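Local coordinates for protein RavA (PDB 6WO6) that is of unknown biochemical activity but is a Legionella pneumophila effector that probably acts on the host cell, at residues L257-E262 with L290-L295; E214-A218 with E246-V251; L265-E271 with I302-L306. The protein carries 2 engineered substitutions. All coordinates share one frame; numbering follows the deposited sequence.

Interaction 1: residues L257-E262 with L290-L295; sequences LRRDIE and LFPELL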
ATOM      1  N   LEU A 257      -2.752 -29.555  -7.007  1.00 50.64           N
ATOM      2  CA  LEU A 257      -2.992 -30.087  -8.345  1.00 51.72           C
ATOM      3  C   LEU A 257      -1.693 -30.513  -9.011  1.00 54.73           C
ATOM      4  O   LEU A 257      -1.648 -31.544  -9.695  1.00 57.31           O
ATOM      5  CB  LEU A 257      -3.714 -29.055  -9.210  1.00 50.57           C
ATOM      6  CG  LEU A 257      -3.849 -29.435 -10.687  1.00 49.29           C
ATOM      7  CD1 LEU A 257      -4.675 -30.702 -10.847  1.00 47.48           C
ATOM      8  CD2 LEU A 257      -4.445 -28.293 -11.492  1.00 49.73           C
ATOM      9  N   ARG A 258      -0.626 -29.726  -8.842  1.00 53.42           N
ATOM     10  CA  ARG A 258       0.668 -30.141  -9.378  1.00 52.18           C
ATOM     11  C   ARG A 258       1.139 -31.439  -8.729  1.00 54.81           C
ATOM     12  O   ARG A 258       1.664 -32.329  -9.412  1.00 58.15           O
ATOM     13  CB  ARG A 258       1.707 -29.039  -9.189  1.00 50.06           C
ATOM     14  CG  ARG A 258       3.137 -29.546  -9.250  1.00 51.27           C
ATOM     15  CD  ARG A 258       4.052 -28.575  -9.965  1.00 54.22           C
ATOM     16  NE  ARG A 258       5.448 -28.989  -9.874  1.00 60.42           N
ATOM     17  CZ  ARG A 258       6.454 -28.368 -10.479  1.00 65.51           C
ATOM     18  NH1 ARG A 258       6.220 -27.302 -11.233  1.00 65.84           N
ATOM     19  NH2 ARG A 258       7.692 -28.815 -10.334  1.00 69.51           N
ATOM     20  N   ARG A 259       0.955 -31.568  -7.411  1.00 54.39           N
ATOM     21  CA  ARG A 259       1.308 -32.821  -6.748  1.00 57.42           C
ATOM     22  C   ARG A 259       0.506 -33.986  -7.318  1.00 57.47           C
ATOM     23  O   ARG A 259       1.047 -35.075  -7.542  1.00 57.59           O
ATOM     24  CB  ARG A 259       1.083 -32.706  -5.239  1.00 59.61           C
ATOM     25  CG  ARG A 259       2.042 -33.550  -4.410  1.00 64.75           C
ATOM     26  CD  ARG A 259       1.458 -33.926  -3.057  1.00 70.52           C
ATOM     27  NE  ARG A 259       1.160 -35.356  -2.988  1.00 76.81           N
ATOM     28  CZ  ARG A 259       0.884 -36.018  -1.867  1.00 80.66           C
ATOM     29  NH1 ARG A 259       0.868 -35.382  -0.702  1.00 82.07           N
ATOM     30  NH2 ARG A 259       0.627 -37.320  -1.913  1.00 82.11           N
ATOM     31  N   ASP A 260      -0.789 -33.769  -7.557  1.00 56.80           N
ATOM     32  CA  ASP A 260      -1.640 -34.805  -8.133  1.00 57.98           C
ATOM     33  C   ASP A 260      -1.146 -35.215  -9.515  1.00 56.95           C
ATOM     34  O   ASP A 260      -1.059 -36.411  -9.826  1.00 58.41           O
ATOM     35  CB  ASP A 260      -3.083 -34.301  -8.200  1.00 61.26           C
ATOM     36  CG  ASP A 260      -4.093 -35.418  -8.366  1.00 67.69           C
ATOM     37  OD1 ASP A 260      -3.697 -36.604  -8.330  1.00 71.43           O
ATOM     38  OD2 ASP A 260      -5.292 -35.103  -8.527  1.00 68.77           O
ATOM     39  N   ILE A 261      -0.812 -34.232 -10.353  1.00 54.29           N
ATOM     40  CA  ILE A 261      -0.296 -34.516 -11.690  1.00 52.94           C
ATOM     41  C   ILE A 261       0.976 -35.346 -11.600  1.00 55.86           C
ATOM     42  O   ILE A 261       1.142 -36.344 -12.313  1.00 57.14           O
ATOM     43  CB  ILE A 261      -0.049 -33.207 -12.460  1.00 52.14           C
ATOM     44  CG1 ILE A 261      -1.367 -32.489 -12.743  1.00 53.35           C
ATOM     45  CG2 ILE A 261       0.694 -33.479 -13.755  1.00 53.35           C
ATOM     46  CD1 ILE A 261      -1.189 -31.166 -13.449  1.00 54.66           C
ATOM     47  N   GLU A 262       1.894 -34.950 -10.716  1.00 58.18           N
ATOM     48  CA  GLU A 262       3.194 -35.611 -10.671  1.00 60.65           C
ATOM     49  C   GLU A 262       3.112 -37.005 -10.056  1.00 57.78           C
ATOM     50  O   GLU A 262       3.881 -37.892 -10.441  1.00 58.68           O
ATOM     51  CB  GLU A 262       4.195 -34.740  -9.916  1.00 64.23           C
ATOM     52  CG  GLU A 262       4.630 -33.511 -10.697  1.00 67.93           C
ATOM     53  CD  GLU A 262       5.535 -32.592  -9.898  1.00 72.56           C
ATOM     54  OE1 GLU A 262       5.537 -32.681  -8.650  1.00 74.03           O
ATOM     55  OE2 GLU A 262       6.248 -31.776 -10.522  1.00 74.43           O
ATOM     56  N   LEU A 290      -0.122 -25.480 -16.083  1.00 52.31           N
ATOM     57  CA  LEU A 290       0.731 -26.517 -15.514  1.00 53.05           C
ATOM     58  C   LEU A 290       0.993 -27.656 -16.492  1.00 56.78           C
ATOM     59  O   LEU A 290       2.041 -28.305 -16.408  1.00 60.51           O
ATOM     60  CB  LEU A 290       0.098 -27.069 -14.237  1.00 49.75           C
ATOM     61  CG  LEU A 290       0.266 -26.248 -12.964  1.00 45.90           C
ATOM     62  CD1 LEU A 290      -0.574 -26.826 -11.842  1.00 44.08           C
ATOM     63  CD2 LEU A 290       1.728 -26.221 -12.575  1.00 46.96           C
ATOM     64  N   PHE A 291       0.074 -27.912 -17.426  1.00 55.95           N
ATOM     65  CA  PHE A 291       0.076 -29.204 -18.110  1.00 55.80           C
ATOM     66  C   PHE A 291       1.109 -29.354 -19.231  1.00 58.49           C
ATOM     67  O   PHE A 291       1.789 -30.387 -19.275  1.00 58.61           O
ATOM     68  CB  PHE A 291      -1.326 -29.512 -18.638  1.00 55.12           C
ATOM     69  CG  PHE A 291      -2.280 -29.951 -17.568  1.00 53.51           C
ATOM     70  CD1 PHE A 291      -2.921 -29.018 -16.768  1.00 52.98           C
ATOM     71  CD2 PHE A 291      -2.513 -31.293 -17.343  1.00 54.41           C
ATOM     72  CE1 PHE A 291      -3.793 -29.420 -15.775  1.00 53.40           C
ATOM     73  CE2 PHE A 291      -3.381 -31.704 -16.349  1.00 54.93           C
ATOM     74  CZ  PHE A 291      -4.024 -30.769 -15.565  1.00 54.24           C
ATOM     75  N   PRO A 292       1.259 -28.393 -20.156  1.00 61.04           N
ATOM     76  CA  PRO A 292       2.246 -28.598 -21.235  1.00 62.59           C
ATOM     77  C   PRO A 292       3.660 -28.855 -20.737  1.00 66.27           C
ATOM     78  O   PRO A 292       4.363 -29.700 -21.303  1.00 69.42           O
ATOM     79  CB  PRO A 292       2.154 -27.297 -22.042  1.00 63.51           C
ATOM     80  CG  PRO A 292       0.774 -26.811 -21.799  1.00 64.05           C
ATOM     81  CD  PRO A 292       0.491 -27.150 -20.364  1.00 61.72           C
ATOM     82  N   GLU A 293       4.099 -28.155 -19.687  1.00 67.27           N
ATOM     83  CA  GLU A 293       5.442 -28.374 -19.157  1.00 69.36           C
ATOM     84  C   GLU A 293       5.561 -29.745 -18.502  1.00 65.36           C
ATOM     85  O   GLU A 293       6.440 -30.541 -18.850  1.00 65.95           O
ATOM     86  CB  GLU A 293       5.799 -27.276 -18.154  1.00 73.75           C
ATOM     87  CG  GLU A 293       6.915 -26.350 -18.606  1.00 81.66           C
ATOM     88  CD  GLU A 293       6.393 -25.076 -19.241  1.00 86.60           C
ATOM     89  OE1 GLU A 293       7.217 -24.197 -19.577  1.00 89.73           O
ATOM     90  OE2 GLU A 293       5.159 -24.947 -19.399  1.00 86.84           O
ATOM     91  N   LEU A 294       4.681 -30.036 -17.543  1.00 62.12           N
ATOM     92  CA  LEU A 294       4.805 -31.260 -16.762  1.00 62.64           C
ATOM     93  C   LEU A 294       4.484 -32.515 -17.569  1.00 65.07           C
ATOM     94  O   LEU A 294       4.923 -33.608 -17.190  1.00 66.68           O
ATOM     95  CB  LEU A 294       3.903 -31.175 -15.530  1.00 59.17           C
ATOM     96  CG  LEU A 294       4.113 -29.929 -14.665  1.00 57.77           C
ATOM     97  CD1 LEU A 294       3.248 -29.982 -13.417  1.00 55.72           C
ATOM     98  CD2 LEU A 294       5.579 -29.756 -14.300  1.00 60.54           C
ATOM     99  N   LEU A 295       3.736 -32.390 -18.666  1.00 63.99           N
ATOM    100  CA  LEU A 295       3.450 -33.514 -19.548  1.00 64.59           C
ATOM    101  C   LEU A 295       4.315 -33.509 -20.802  1.00 69.14           C
ATOM    102  O   LEU A 295       4.047 -34.284 -21.727  1.00 73.25           O
ATOM    103  CB  LEU A 295       1.973 -33.521 -19.950  1.00 60.81           C
ATOM    104  CG  LEU A 295       0.902 -33.608 -18.861  1.00 55.99           C
ATOM    105  CD1 LEU A 295      -0.456 -33.868 -19.492  1.00 55.18           C
ATOM    106  CD2 LEU A 295       1.236 -34.681 -17.844  1.00 54.72           C
TER
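I261 lays its CD1 methyl over one face of the F291 ring, 3.8 Å from the ring centroid and 20° off the ring normal, a CH-pi contact. The methyl sits toward the rim, nearest CZ. I261 gets there because CG1 stands beside its own backbone N (chi1 -66°) with CD1 extended beyond it. This torsion leaves CG2 as a second branch directed at the far end of the partner segment, where it comes within 4.3 Å of L295 CD2 and also lies against L294. L257 approaches the F291 ring obliquely.

The side chains of L257 and L290 pass alongside one another, pointing opposite ways, with L257 CD2 and L290 CD1 4.2 Å apart. The same CD1 of L290 reaches R258 CB at 4.1 Å. Further along, R258 and L294 lie at nearly a right angle: R258 CD touches L294 CD1 at 3.8 Å, while L294 CD2 rests over one face of the guanidinium, 4.0 Å from R258 NH1. The guanidinium is steadied at its inner nitrogen by a salt bridge of 3.0 Å from R258 NE to E262 OE2, one helical turn on, and NH1 makes weak hydrogen bonds to the carbonyls of A222 and L223.

In this all-helical chain the contact packs helix 246-265 against the short helix 290-294, the two running in broadly the same direction; L290 also touches A222 and L223 of helix 214-224, and F291 touches I324 of helix 311-327. The local axes cross at -36° and come no nearer than 11.2 Å, a spacing filled by these branched and aromatic side chains. Cohesion between the two segments therefore rests on apolar and CH-pi packing, whereas the arginine directs its polarity to its own helix and to a third one.

Interaction 2: residues E214-A218 with E246-V251; sequences ESSIA and ELAIKV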
ATOM      1  N   GLU A 214      -5.914 -13.850  -8.932  1.00 53.86           N
ATOM      2  CA  GLU A 214      -5.269 -14.850  -8.088  1.00 53.39           C
ATOM      3  C   GLU A 214      -5.145 -16.200  -8.785  1.00 53.78           C
ATOM      4  O   GLU A 214      -4.244 -16.977  -8.456  1.00 53.04           O
ATOM      5  CB  GLU A 214      -6.032 -15.005  -6.774  1.00 55.34           C
ATOM      6  CG  GLU A 214      -6.156 -13.728  -5.954  1.00 57.31           C
ATOM      7  CD  GLU A 214      -7.417 -12.957  -6.273  1.00 61.25           C
ATOM      8  OE1 GLU A 214      -7.857 -12.992  -7.441  1.00 63.53           O
ATOM      9  OE2 GLU A 214      -7.976 -12.325  -5.352  1.00 62.07           O
ATOM     10  N   SER A 215      -6.024 -16.499  -9.746  1.00 54.59           N
ATOM     11  CA  SER A 215      -5.911 -17.754 -10.483  1.00 56.44           C
ATOM     12  C   SER A 215      -4.619 -17.799 -11.293  1.00 56.19           C
ATOM     13  O   SER A 215      -3.869 -18.781 -11.239  1.00 55.84           O
ATOM     14  CB  SER A 215      -7.124 -17.940 -11.393  1.00 61.31           C
ATOM     15  OG  SER A 215      -8.313 -18.054 -10.634  1.00 64.40           O
ATOM     16  N   SER A 216      -4.347 -16.736 -12.055  1.00 56.69           N
ATOM     17  CA  SER A 216      -3.133 -16.684 -12.864  1.00 56.90           C
ATOM     18  C   SER A 216      -1.883 -16.708 -11.994  1.00 55.74           C
ATOM     19  O   SER A 216      -0.915 -17.419 -12.296  1.00 57.65           O
ATOM     20  CB  SER A 216      -3.155 -15.434 -13.744  1.00 58.45           C
ATOM     21  OG  SER A 216      -1.878 -15.164 -14.291  1.00 59.63           O
ATOM     22  N   ILE A 217      -1.883 -15.925 -10.913  1.00 53.66           N
ATOM     23  CA  ILE A 217      -0.732 -15.892 -10.016  1.00 49.51           C
ATOM     24  C   ILE A 217      -0.507 -17.264  -9.399  1.00 49.14           C
ATOM     25  O   ILE A 217       0.632 -17.729  -9.286  1.00 49.08           O
ATOM     26  CB  ILE A 217      -0.925 -14.810  -8.935  1.00 44.53           C
ATOM     27  CG1 ILE A 217      -1.150 -13.444  -9.579  1.00 44.07           C
ATOM     28  CG2 ILE A 217       0.270 -14.765  -7.995  1.00 40.32           C
ATOM     29  CD1 ILE A 217      -1.663 -12.405  -8.610  1.00 42.84           C
ATOM     30  N   ALA A 218      -1.587 -17.939  -8.998  1.00 48.93           N
ATOM     31  CA  ALA A 218      -1.451 -19.256  -8.388  1.00 47.34           C
ATOM     32  C   ALA A 218      -0.924 -20.274  -9.388  1.00 47.23           C
ATOM     33  O   ALA A 218      -0.101 -21.127  -9.037  1.00 45.83           O
ATOM     34  CB  ALA A 218      -2.792 -19.710  -7.814  1.00 47.13           C
ATOM     35  N   GLU A 246      -8.751 -15.258  -1.388  1.00 66.98           N
ATOM     36  CA  GLU A 246      -8.663 -15.984  -2.650  1.00 63.70           C
ATOM     37  C   GLU A 246      -7.245 -16.480  -2.904  1.00 59.20           C
ATOM     38  O   GLU A 246      -7.048 -17.634  -3.304  1.00 57.91           O
ATOM     39  CB  GLU A 246      -9.135 -15.099  -3.805  1.00 67.44           C
ATOM     40  CG  GLU A 246     -10.638 -14.864  -3.859  1.00 73.43           C
ATOM     41  CD  GLU A 246     -11.416 -16.110  -4.231  1.00 77.82           C
ATOM     42  OE1 GLU A 246     -11.571 -17.004  -3.370  1.00 79.45           O
ATOM     43  OE2 GLU A 246     -11.871 -16.198  -5.391  1.00 79.87           O
ATOM     44  N   LEU A 247      -6.245 -15.631  -2.653  1.00 56.91           N
ATOM     45  CA  LEU A 247      -4.870 -15.980  -2.998  1.00 50.81           C
ATOM     46  C   LEU A 247      -4.416 -17.252  -2.291  1.00 49.34           C
ATOM     47  O   LEU A 247      -3.834 -18.141  -2.922  1.00 50.97           O
ATOM     48  CB  LEU A 247      -3.934 -14.820  -2.662  1.00 49.00           C
ATOM     49  CG  LEU A 247      -2.468 -15.055  -3.029  1.00 47.36           C
ATOM     50  CD1 LEU A 247      -2.300 -15.141  -4.534  1.00 45.53           C
ATOM     51  CD2 LEU A 247      -1.577 -13.967  -2.449  1.00 49.90           C
ATOM     52  N   ALA A 248      -4.678 -17.364  -0.987  1.00 47.11           N
ATOM     53  CA  ALA A 248      -4.212 -18.528  -0.238  1.00 47.99           C
ATOM     54  C   ALA A 248      -4.887 -19.810  -0.722  1.00 53.17           C
ATOM     55  O   ALA A 248      -4.213 -20.819  -0.989  1.00 55.06           O
ATOM     56  CB  ALA A 248      -4.456 -18.316   1.256  1.00 48.01           C
ATOM     57  N   ILE A 249      -6.219 -19.790  -0.828  1.00 53.30           N
ATOM     58  CA  ILE A 249      -6.961 -20.955  -1.301  1.00 52.75           C
ATOM     59  C   ILE A 249      -6.434 -21.402  -2.657  1.00 53.74           C
ATOM     60  O   ILE A 249      -6.124 -22.583  -2.868  1.00 55.36           O
ATOM     61  CB  ILE A 249      -8.469 -20.643  -1.364  1.00 52.13           C
ATOM     62  CG1 ILE A 249      -9.004 -20.219   0.005  1.00 52.00           C
ATOM     63  CG2 ILE A 249      -9.244 -21.845  -1.870  1.00 51.18           C
ATOM     64  CD1 ILE A 249     -10.464 -19.802  -0.017  1.00 50.00           C
ATOM     65  N   LYS A 250      -6.307 -20.456  -3.594  1.00 53.23           N
ATOM     66  CA  LYS A 250      -5.930 -20.819  -4.956  1.00 52.11           C
ATOM     67  C   LYS A 250      -4.493 -21.324  -5.023  1.00 50.58           C
ATOM     68  O   LYS A 250      -4.211 -22.293  -5.734  1.00 50.28           O
ATOM     69  CB  LYS A 250      -6.132 -19.632  -5.896  1.00 53.86           C
ATOM     70  CG  LYS A 250      -7.542 -19.062  -5.871  1.00 56.79           C
ATOM     71  CD  LYS A 250      -8.275 -19.240  -7.179  1.00 58.85           C
ATOM     72  CE  LYS A 250      -9.662 -18.626  -7.088  1.00 63.11           C
ATOM     73  NZ  LYS A 250     -10.481 -18.877  -8.303  1.00 65.31           N
ATOM     74  N   VAL A 251      -3.571 -20.691  -4.289  1.00 49.34           N
ATOM     75  CA  VAL A 251      -2.176 -21.124  -4.321  1.00 46.42           C
ATOM     76  C   VAL A 251      -2.040 -22.533  -3.755  1.00 47.33           C
ATOM     77  O   VAL A 251      -1.346 -23.388  -4.328  1.00 45.89           O
ATOM     78  CB  VAL A 251      -1.290 -20.114  -3.566  1.00 44.71           C
ATOM     79  CG1 VAL A 251       0.076 -20.705  -3.278  1.00 43.89           C
ATOM     80  CG2 VAL A 251      -1.146 -18.839  -4.375  1.00 46.01           C
TER
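S215 and K250, one from each helix, converge on a single carboxylate oxygen, OE2 of E286: the serine OG hydrogen-bonds to it and the lysine NZ forms a salt bridge with it. S215 OG and K250 NZ lie 3.3 Å apart as a result, and the lysine chain passes close to the hydroxyl, its CD being 3.7 Å from S215 OG. Two polar groups thus grip one oxygen, and E286 joins the two helices through a shared acceptor. K250 follows this path because its chain bends at chi2 (-114°) and is extended from there to NZ.

Behind this polar corner the helices come close. Their local axes approach to 8.8 Å at a crossing angle of -42°, in the range common for packed helices in globular proteins, and run broadly in the same direction. They are next-but-one neighbours in the all-helical chain, helix 230-240 lying between them in sequence, and L247 and V251 also touch I237 of that helix. The close approach is possible where A218 faces the partner backbone: A218 CB is 3.6 Å from K250 O, and V251 CG2 meets the same CB at 3.9 Å. I217, just before A218 in the chain, brings CG2 to 4.3 Å from L247 CD1.

E214, at the start of its helix, is folded over the N-terminal turn of helix 246-265. E214 CG lies 3.8 Å from L247 N, and the bend at chi2 (92°) then turns the carboxylate against the E246 CB methylene. The two glutamate side chains cross at nearly a right angle. E246 leads its own carboxylate away, and E214 OE2 and E246 OE2 remain 5.5 Å apart, a separation that probably eases the repulsion between like charges.

Interaction 3: residues L265-E271 with I302-L306; sequences LLGDNPE and IGEKL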
ATOM      1  N   LEU A 265      -0.871 -38.795 -12.344  1.00 58.00           N
ATOM      2  CA  LEU A 265      -0.910 -38.719 -13.801  1.00 55.91           C
ATOM      3  C   LEU A 265       0.401 -39.171 -14.427  1.00 58.45           C
ATOM      4  O   LEU A 265       0.394 -39.763 -15.513  1.00 61.45           O
ATOM      5  CB  LEU A 265      -1.249 -37.296 -14.255  1.00 52.58           C
ATOM      6  CG  LEU A 265      -1.475 -37.143 -15.763  1.00 52.69           C
ATOM      7  CD1 LEU A 265      -2.535 -38.123 -16.234  1.00 54.31           C
ATOM      8  CD2 LEU A 265      -1.874 -35.725 -16.109  1.00 49.80           C
ATOM      9  N   LEU A 266       1.526 -38.918 -13.764  1.00 58.78           N
ATOM     10  CA  LEU A 266       2.828 -39.337 -14.261  1.00 62.29           C
ATOM     11  C   LEU A 266       3.341 -40.593 -13.570  1.00 66.86           C
ATOM     12  O   LEU A 266       4.521 -40.931 -13.715  1.00 68.73           O
ATOM     13  CB  LEU A 266       3.835 -38.196 -14.114  1.00 62.42           C
ATOM     14  CG  LEU A 266       3.423 -36.945 -14.892  1.00 60.76           C
ATOM     15  CD1 LEU A 266       4.511 -35.883 -14.861  1.00 60.14           C
ATOM     16  CD2 LEU A 266       3.077 -37.324 -16.320  1.00 62.95           C
ATOM     17  N   GLY A 267       2.485 -41.287 -12.832  1.00 69.72           N
ATOM     18  CA  GLY A 267       2.830 -42.542 -12.195  1.00 74.50           C
ATOM     19  C   GLY A 267       2.542 -43.737 -13.078  1.00 78.90           C
ATOM     20  O   GLY A 267       2.604 -43.661 -14.309  1.00 80.38           O
ATOM     21  N   ASP A 268       2.212 -44.858 -12.436  1.00 81.46           N
ATOM     22  CA  ASP A 268       1.992 -46.113 -13.147  1.00 83.49           C
ATOM     23  C   ASP A 268       0.555 -46.300 -13.615  1.00 79.14           C
ATOM     24  O   ASP A 268       0.322 -47.018 -14.595  1.00 81.31           O
ATOM     25  CB  ASP A 268       2.388 -47.298 -12.261  1.00 89.18           C
ATOM     26  CG  ASP A 268       3.876 -47.344 -11.984  1.00 93.77           C
ATOM     27  OD1 ASP A 268       4.663 -47.036 -12.904  1.00 95.00           O
ATOM     28  OD2 ASP A 268       4.258 -47.686 -10.845  1.00 96.06           O
ATOM     29  N   ASN A 269      -0.416 -45.677 -12.943  1.00 74.06           N
ATOM     30  CA  ASN A 269      -1.835 -45.810 -13.267  1.00 69.39           C
ATOM     31  C   ASN A 269      -2.438 -44.433 -13.535  1.00 64.73           C
ATOM     32  O   ASN A 269      -3.186 -43.900 -12.703  1.00 62.59           O
ATOM     33  CB  ASN A 269      -2.592 -46.514 -12.143  1.00 71.68           C
ATOM     34  CG  ASN A 269      -2.845 -47.981 -12.436  1.00 79.49           C
ATOM     35  OD1 ASN A 269      -3.761 -48.327 -13.187  1.00 81.52           O
ATOM     36  ND2 ASN A 269      -2.040 -48.852 -11.835  1.00 82.77           N
ATOM     37  N   PRO A 270      -2.146 -43.836 -14.696  1.00 64.80           N
ATOM     38  CA  PRO A 270      -2.699 -42.501 -14.991  1.00 62.74           C
ATOM     39  C   PRO A 270      -4.216 -42.443 -14.962  1.00 62.97           C
ATOM     40  O   PRO A 270      -4.778 -41.366 -14.721  1.00 60.91           O
ATOM     41  CB  PRO A 270      -2.152 -42.203 -16.394  1.00 63.48           C
ATOM     42  CG  PRO A 270      -0.913 -43.026 -16.498  1.00 66.40           C
ATOM     43  CD  PRO A 270      -1.220 -44.291 -15.748  1.00 67.85           C
ATOM     44  N   GLU A 271      -4.896 -43.570 -15.198  1.00 66.05           N
ATOM     45  CA  GLU A 271      -6.355 -43.589 -15.144  1.00 67.32           C
ATOM     46  C   GLU A 271      -6.873 -43.171 -13.773  1.00 65.07           C
ATOM     47  O   GLU A 271      -7.923 -42.523 -13.677  1.00 60.98           O
ATOM     48  CB  GLU A 271      -6.868 -44.983 -15.520  1.00 73.67           C
ATOM     49  CG  GLU A 271      -8.345 -45.223 -15.238  1.00 77.21           C
ATOM     50  CD  GLU A 271      -8.577 -45.872 -13.887  1.00 81.58           C
ATOM     51  OE1 GLU A 271      -7.637 -46.509 -13.363  1.00 84.15           O
ATOM     52  OE2 GLU A 271      -9.696 -45.744 -13.347  1.00 82.92           O
ATOM     53  N   ILE A 302       1.882 -42.364 -21.162  1.00 72.20           N
ATOM     54  CA  ILE A 302       0.544 -42.363 -20.579  1.00 69.04           C
ATOM     55  C   ILE A 302      -0.448 -43.054 -21.510  1.00 72.63           C
ATOM     56  O   ILE A 302      -1.282 -43.857 -21.069  1.00 75.06           O
ATOM     57  CB  ILE A 302       0.118 -40.921 -20.255  1.00 63.87           C
ATOM     58  CG1 ILE A 302       1.129 -40.283 -19.299  1.00 65.28           C
ATOM     59  CG2 ILE A 302      -1.275 -40.894 -19.655  1.00 60.18           C
ATOM     60  CD1 ILE A 302       0.938 -38.791 -19.098  1.00 63.02           C
ATOM     61  N   GLY A 303      -0.373 -42.761 -22.811  1.00 71.83           N
ATOM     62  CA  GLY A 303      -1.254 -43.422 -23.761  1.00 70.30           C
ATOM     63  C   GLY A 303      -1.081 -44.929 -23.765  1.00 72.73           C
ATOM     64  O   GLY A 303      -2.045 -45.675 -23.953  1.00 73.89           O
ATOM     65  N   GLU A 304       0.153 -45.396 -23.558  1.00 75.26           N
ATOM     66  CA  GLU A 304       0.394 -46.833 -23.461  1.00 80.04           C
ATOM     67  C   GLU A 304      -0.141 -47.395 -22.150  1.00 77.37           C
ATOM     68  O   GLU A 304      -0.670 -48.514 -22.114  1.00 80.14           O
ATOM     69  CB  GLU A 304       1.886 -47.136 -23.600  1.00 85.26           C
ATOM     70  CG  GLU A 304       2.462 -46.840 -24.972  1.00 91.55           C
ATOM     71  CD  GLU A 304       3.895 -47.318 -25.106  1.00 99.76           C
ATOM     72  OE1 GLU A 304       4.305 -47.671 -26.233  1.00105.35           O
ATOM     73  OE2 GLU A 304       4.608 -47.350 -24.080  1.00100.63           O
ATOM     74  N   LYS A 305      -0.008 -46.639 -21.058  1.00 72.32           N
ATOM     75  CA  LYS A 305      -0.581 -47.059 -19.784  1.00 70.43           C
ATOM     76  C   LYS A 305      -2.100 -46.919 -19.741  1.00 68.69           C
ATOM     77  O   LYS A 305      -2.700 -47.258 -18.714  1.00 65.76           O
ATOM     78  CB  LYS A 305       0.041 -46.266 -18.633  1.00 68.03           C
ATOM     79  CG  LYS A 305       1.538 -46.471 -18.451  1.00 71.39           C
ATOM     80  CD  LYS A 305       2.043 -45.706 -17.232  1.00 71.41           C
ATOM     81  CE  LYS A 305       3.563 -45.684 -17.169  1.00 75.46           C
ATOM     82  NZ  LYS A 305       4.147 -44.849 -18.253  1.00 77.31           N
ATOM     83  N   LEU A 306      -2.728 -46.415 -20.807  1.00 66.58           N
ATOM     84  CA  LEU A 306      -4.185 -46.342 -20.900  1.00 67.23           C
ATOM     85  C   LEU A 306      -4.758 -47.213 -22.015  1.00 73.00           C
ATOM     86  O   LEU A 306      -5.937 -47.063 -22.359  1.00 74.93           O
ATOM     87  CB  LEU A 306      -4.636 -44.892 -21.115  1.00 63.61           C
ATOM     88  CG  LEU A 306      -4.277 -43.830 -20.075  1.00 62.56           C
ATOM     89  CD1 LEU A 306      -4.578 -42.439 -20.623  1.00 60.38           C
ATOM     90  CD2 LEU A 306      -5.015 -44.068 -18.764  1.00 62.56           C
TER
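The chain leaves helical geometry at L266, turns through G267, D268 and N269, and enters a new, weakly bonded helical turn around P270, so that the CA atoms of P270 and E271 lie 6.5 Å from I302 CA and 6.7 Å from L306 CA respectively. The P270 ring rests on three side chains of the partner segment. P270 CB meets I302 CG2 at 3.6 Å, P270 CD lies 3.7 Å from K305 CB, and L306 CD2 also approaches P270 CB.

I302 divides its work between its branches. Its CG2, standing opposite the backbone N (chi1 -58°), meets the proline, while CD1 extends to the helix end, 3.8 Å from L266 CD2 and close to the carbonyl oxygen of L265. In this fold, built only of helices and loops, the end of helix 299-304 and the residues just after it thus pack on the connection between helices 246-265 and 270-275.

K305 crosses the proline at about a right angle and runs its methylenes past the carbonyl oxygens of G267 and D268, K305 CD lying 3.4 Å from D268 O. A bend at chi4 (69°) turns NZ back toward its own helix, where it makes a weak hydrogen bond with A301 O. The carboxylate of D268 is too distant for a salt bridge. E271 likewise offers only the root of its side chain, L306 CD2 packing 3.8 Å from E271 CB, and sends its carboxylate away to hydrogen-bond with S275 OG.

In the fold
The three contacts follow one another along helix 246-265: interaction 2 at its N-terminal part, interaction 1 further on, and interaction 3 where the chain leaves it. Interactions 1 and 2 are buried and pair this helix with a neighbour, but interaction 2 adds a shared acidic acceptor to closer axes, whereas interaction 1 spans a wider gap with larger apolar groups. Interaction 3 is only partly buried and sets a turn against the end of a helix. It touches interaction 1 directly: I261 O and L266 N are probably hydrogen-bonded, and L295 packs on L265 and L266. Interaction 2 touches neither, its nearest atoms lying about 6 Å from interaction 1 and about 16 Å from interaction 3.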